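Local coordinates for GDSL-like Lipase/Acylhydrolase family protein (Neisseria meningitidis, PDB 4K7J) that probably removes O-acetyl groups from peptidoglycan, as a serine esterase of the SGNH (GDSL-like) hydrolase family, at residues Q309-Q312 against R313-R317. Residues are numbered along the deposited sequence; the frame is centred on the assembly and turned at random.
Sequences QQMQ and RRVAR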
ATOM      1  N   GLN A 309      10.645 -15.674  -6.235  1.00 13.53           N
ATOM      2  CA  GLN A 309      11.287 -15.139  -5.034  1.00 11.13           C
ATOM      3  C   GLN A 309      12.742 -14.724  -5.296  1.00 14.89           C
ATOM      4  O   GLN A 309      13.232 -13.727  -4.750  1.00 15.98           O
ATOM      5  CB  GLN A 309      11.247 -16.164  -3.893  1.00 14.11           C
ATOM      6  CG  GLN A 309       9.854 -16.437  -3.330  1.00 14.14           C
ATOM      7  CD  GLN A 309       9.830 -17.662  -2.445  1.00 17.89           C
ATOM      8  OE1 GLN A 309      10.502 -18.658  -2.724  1.00 18.94           O
ATOM      9  NE2 GLN A 309       9.083 -17.586  -1.351  1.00 15.61           N
ATOM     10  N   GLN A 310      13.426 -15.487  -6.138  1.00 13.79           N
ATOM     11  CA  GLN A 310      14.830 -15.195  -6.440  1.00 19.90           C
ATOM     12  C   GLN A 310      14.946 -13.976  -7.339  1.00 16.93           C
ATOM     13  O   GLN A 310      15.853 -13.161  -7.182  1.00 16.97           O
ATOM     14  CB  GLN A 310      15.518 -16.403  -7.083  1.00 21.76           C
ATOM     15  CG  GLN A 310      15.764 -17.524  -6.102  1.00 15.57           C
ATOM     16  CD  GLN A 310      16.541 -18.675  -6.704  1.00 25.78           C
ATOM     17  OE1 GLN A 310      16.918 -18.651  -7.881  1.00 22.97           O
ATOM     18  NE2 GLN A 310      16.781 -19.697  -5.896  1.00 14.63           N
ATOM     19  N   MET A 311      14.023 -13.861  -8.286  1.00 17.07           N
ATOM     20  CA  MET A 311      13.978 -12.691  -9.138  1.00 20.63           C
ATOM     21  C   MET A 311      13.803 -11.447  -8.280  1.00 18.39           C
ATOM     22  O   MET A 311      14.483 -10.440  -8.496  1.00 19.83           O
ATOM     23  CB  MET A 311      12.830 -12.783 -10.141  1.00 17.45           C
ATOM     24  CG  MET A 311      12.651 -11.490 -10.922  1.00 23.59           C
ATOM     25  SD  MET A 311      11.013 -11.381 -11.627  1.00 31.36           S
ATOM     26  CE  MET A 311      10.081 -11.003 -10.143  1.00 23.20           C
ATOM     27  N   GLN A 312      12.904 -11.526  -7.299  1.00 18.06           N
ATOM     28  CA  GLN A 312      12.626 -10.372  -6.441  1.00 17.42           C
ATOM     29  C   GLN A 312      13.870  -9.871  -5.732  1.00 20.28           C
ATOM     30  O   GLN A 312      14.103  -8.660  -5.647  1.00 15.11           O
ATOM     31  CB  GLN A 312      11.550 -10.697  -5.406  1.00 11.38           C
ATOM     32  CG  GLN A 312      10.182 -10.969  -6.000  1.00 15.01           C
ATOM     33  CD  GLN A 312       9.142 -11.283  -4.940  1.00 18.05           C
ATOM     34  OE1 GLN A 312       9.179 -12.335  -4.325  1.00 15.86           O
ATOM     35  NE2 GLN A 312       8.219 -10.354  -4.714  1.00 18.88           N
ATOM     36  N   ARG A 313      14.664 -10.799  -5.205  1.00 13.09           N
ATOM     37  CA  ARG A 313      15.898 -10.416  -4.540  1.00 16.84           C
ATOM     38  C   ARG A 313      16.930  -9.812  -5.501  1.00 16.61           C
ATOM     39  O   ARG A 313      17.563  -8.820  -5.175  1.00 17.71           O
ATOM     40  CB  ARG A 313      16.496 -11.583  -3.742  1.00 20.69           C
ATOM     41  CG  ARG A 313      17.661 -11.148  -2.890  1.00 18.37           C
ATOM     42  CD  ARG A 313      18.465 -12.329  -2.399  1.00 24.96           C
ATOM     43  NE  ARG A 313      17.807 -13.013  -1.295  1.00 26.36           N
ATOM     44  CZ  ARG A 313      17.878 -12.619  -0.027  1.00 26.56           C
ATOM     45  NH1 ARG A 313      18.573 -11.538   0.299  1.00 25.09           N
ATOM     46  NH2 ARG A 313      17.246 -13.303   0.915  1.00 27.66           N
ATOM     47  N   ARG A 314      17.080 -10.384  -6.692  1.00 18.44           N
ATOM     48  CA  ARG A 314      17.963  -9.785  -7.702  1.00 16.09           C
ATOM     49  C   ARG A 314      17.542  -8.355  -8.054  1.00 16.99           C
ATOM     50  O   ARG A 314      18.380  -7.466  -8.199  1.00 15.64           O
ATOM     51  CB  ARG A 314      17.974 -10.615  -8.987  1.00 17.83           C
ATOM     52  CG  ARG A 314      18.723 -11.924  -8.907  1.00 19.33           C
ATOM     53  CD  ARG A 314      19.008 -12.476 -10.315  1.00 21.65           C
ATOM     54  NE  ARG A 314      17.803 -12.796 -11.086  1.00 19.98           N
ATOM     55  CZ  ARG A 314      17.093 -13.903 -10.914  1.00 19.88           C
ATOM     56  NH1 ARG A 314      17.459 -14.786  -9.998  1.00 22.02           N
ATOM     57  NH2 ARG A 314      16.020 -14.132 -11.652  1.00 18.83           N
ATOM     58  N   VAL A 315      16.238  -8.137  -8.195  1.00 15.75           N
ATOM     59  CA  VAL A 315      15.727  -6.791  -8.487  1.00 15.74           C
ATOM     60  C   VAL A 315      16.086  -5.812  -7.373  1.00 19.54           C
ATOM     61  O   VAL A 315      16.546  -4.688  -7.639  1.00 19.88           O
ATOM     62  CB  VAL A 315      14.193  -6.791  -8.698  1.00 16.95           C
ATOM     63  CG1 VAL A 315      13.649  -5.359  -8.695  1.00 18.20           C
ATOM     64  CG2 VAL A 315      13.839  -7.504  -9.996  1.00 17.63           C
ATOM     65  N   ALA A 316      15.876  -6.245  -6.129  1.00 15.79           N
ATOM     66  CA  ALA A 316      16.275  -5.459  -4.954  1.00 18.45           C
ATOM     67  C   ALA A 316      17.743  -5.020  -5.003  1.00 20.87           C
ATOM     68  O   ALA A 316      18.073  -3.847  -4.759  1.00 16.65           O
ATOM     69  CB  ALA A 316      16.013  -6.254  -3.682  1.00 15.47           C
ATOM     70  N   ARG A 317      18.625  -5.966  -5.310  1.00 17.90           N
ATOM     71  CA  ARG A 317      20.062  -5.686  -5.298  1.00 17.38           C
ATOM     72  C   ARG A 317      20.450  -4.781  -6.443  1.00 18.80           C
ATOM     73  O   ARG A 317      21.178  -3.807  -6.258  1.00 26.46           O
ATOM     74  CB  ARG A 317      20.875  -6.985  -5.368  1.00 18.48           C
ATOM     75  CG  ARG A 317      22.376  -6.730  -5.308  1.00 21.98           C
ATOM     76  CD  ARG A 317      23.164  -8.020  -5.155  1.00 20.84           C
ATOM     77  NE  ARG A 317      24.604  -7.786  -5.266  1.00 18.65           N
ATOM     78  CZ  ARG A 317      25.510  -8.757  -5.262  1.00 22.87           C
ATOM     79  NH1 ARG A 317      25.121 -10.018  -5.120  1.00 20.06           N
ATOM     80  NH2 ARG A 317      26.802  -8.471  -5.388  1.00 20.16           N
TER
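R314 folds back along its own helix and lays one face of its guanidinium over the backbone at Q310 and M311. Two measurements define this pose: Q310 O and M311 CA stand 3.6 and 3.5 Å above the guanidinium plane, both displaced toward its rim. Rotation about CG-CD (chi3 -63°) brings the chain back toward the preceding turn, and the turn about CD-NE sets the plane over the backbone. Its two terminal nitrogens divide the neighbouring side chains, NH1 lying 3.9 Å from Q310 CB and NH2 3.8 Å from M311 CB. Q310 O lies over the face, so this is a face contact; the same oxygen accepts the backbone bond from R314 N (3.1 Å, 170° at the hydrogen). NH2 instead forms a salt bridge with E263, which should help hold the group flat against the turn.

On the buried side, M311 and V315 meet alongside each other, CG to CG2 at 4.3 Å, a loose apolar contact one turn apart. V315 CG2 approaches M311 O more closely, at 3.4 Å. Successive i to i+4 backbone bonds, from R313 N to Q309 O through A316 N to Q312 O, identify regular alpha-helix.

Helix 305-318 is the crossover of a beta-alpha-beta unit between strands 281-286 and 322-325. M311 packs on T262 and E263 of helix 259-276, whereas Q312 OE1 accepts a hydrogen bond from A287 N, its NE2 donates one to Y247 O and, with A316, Q312 touches F323 of strand 322-325.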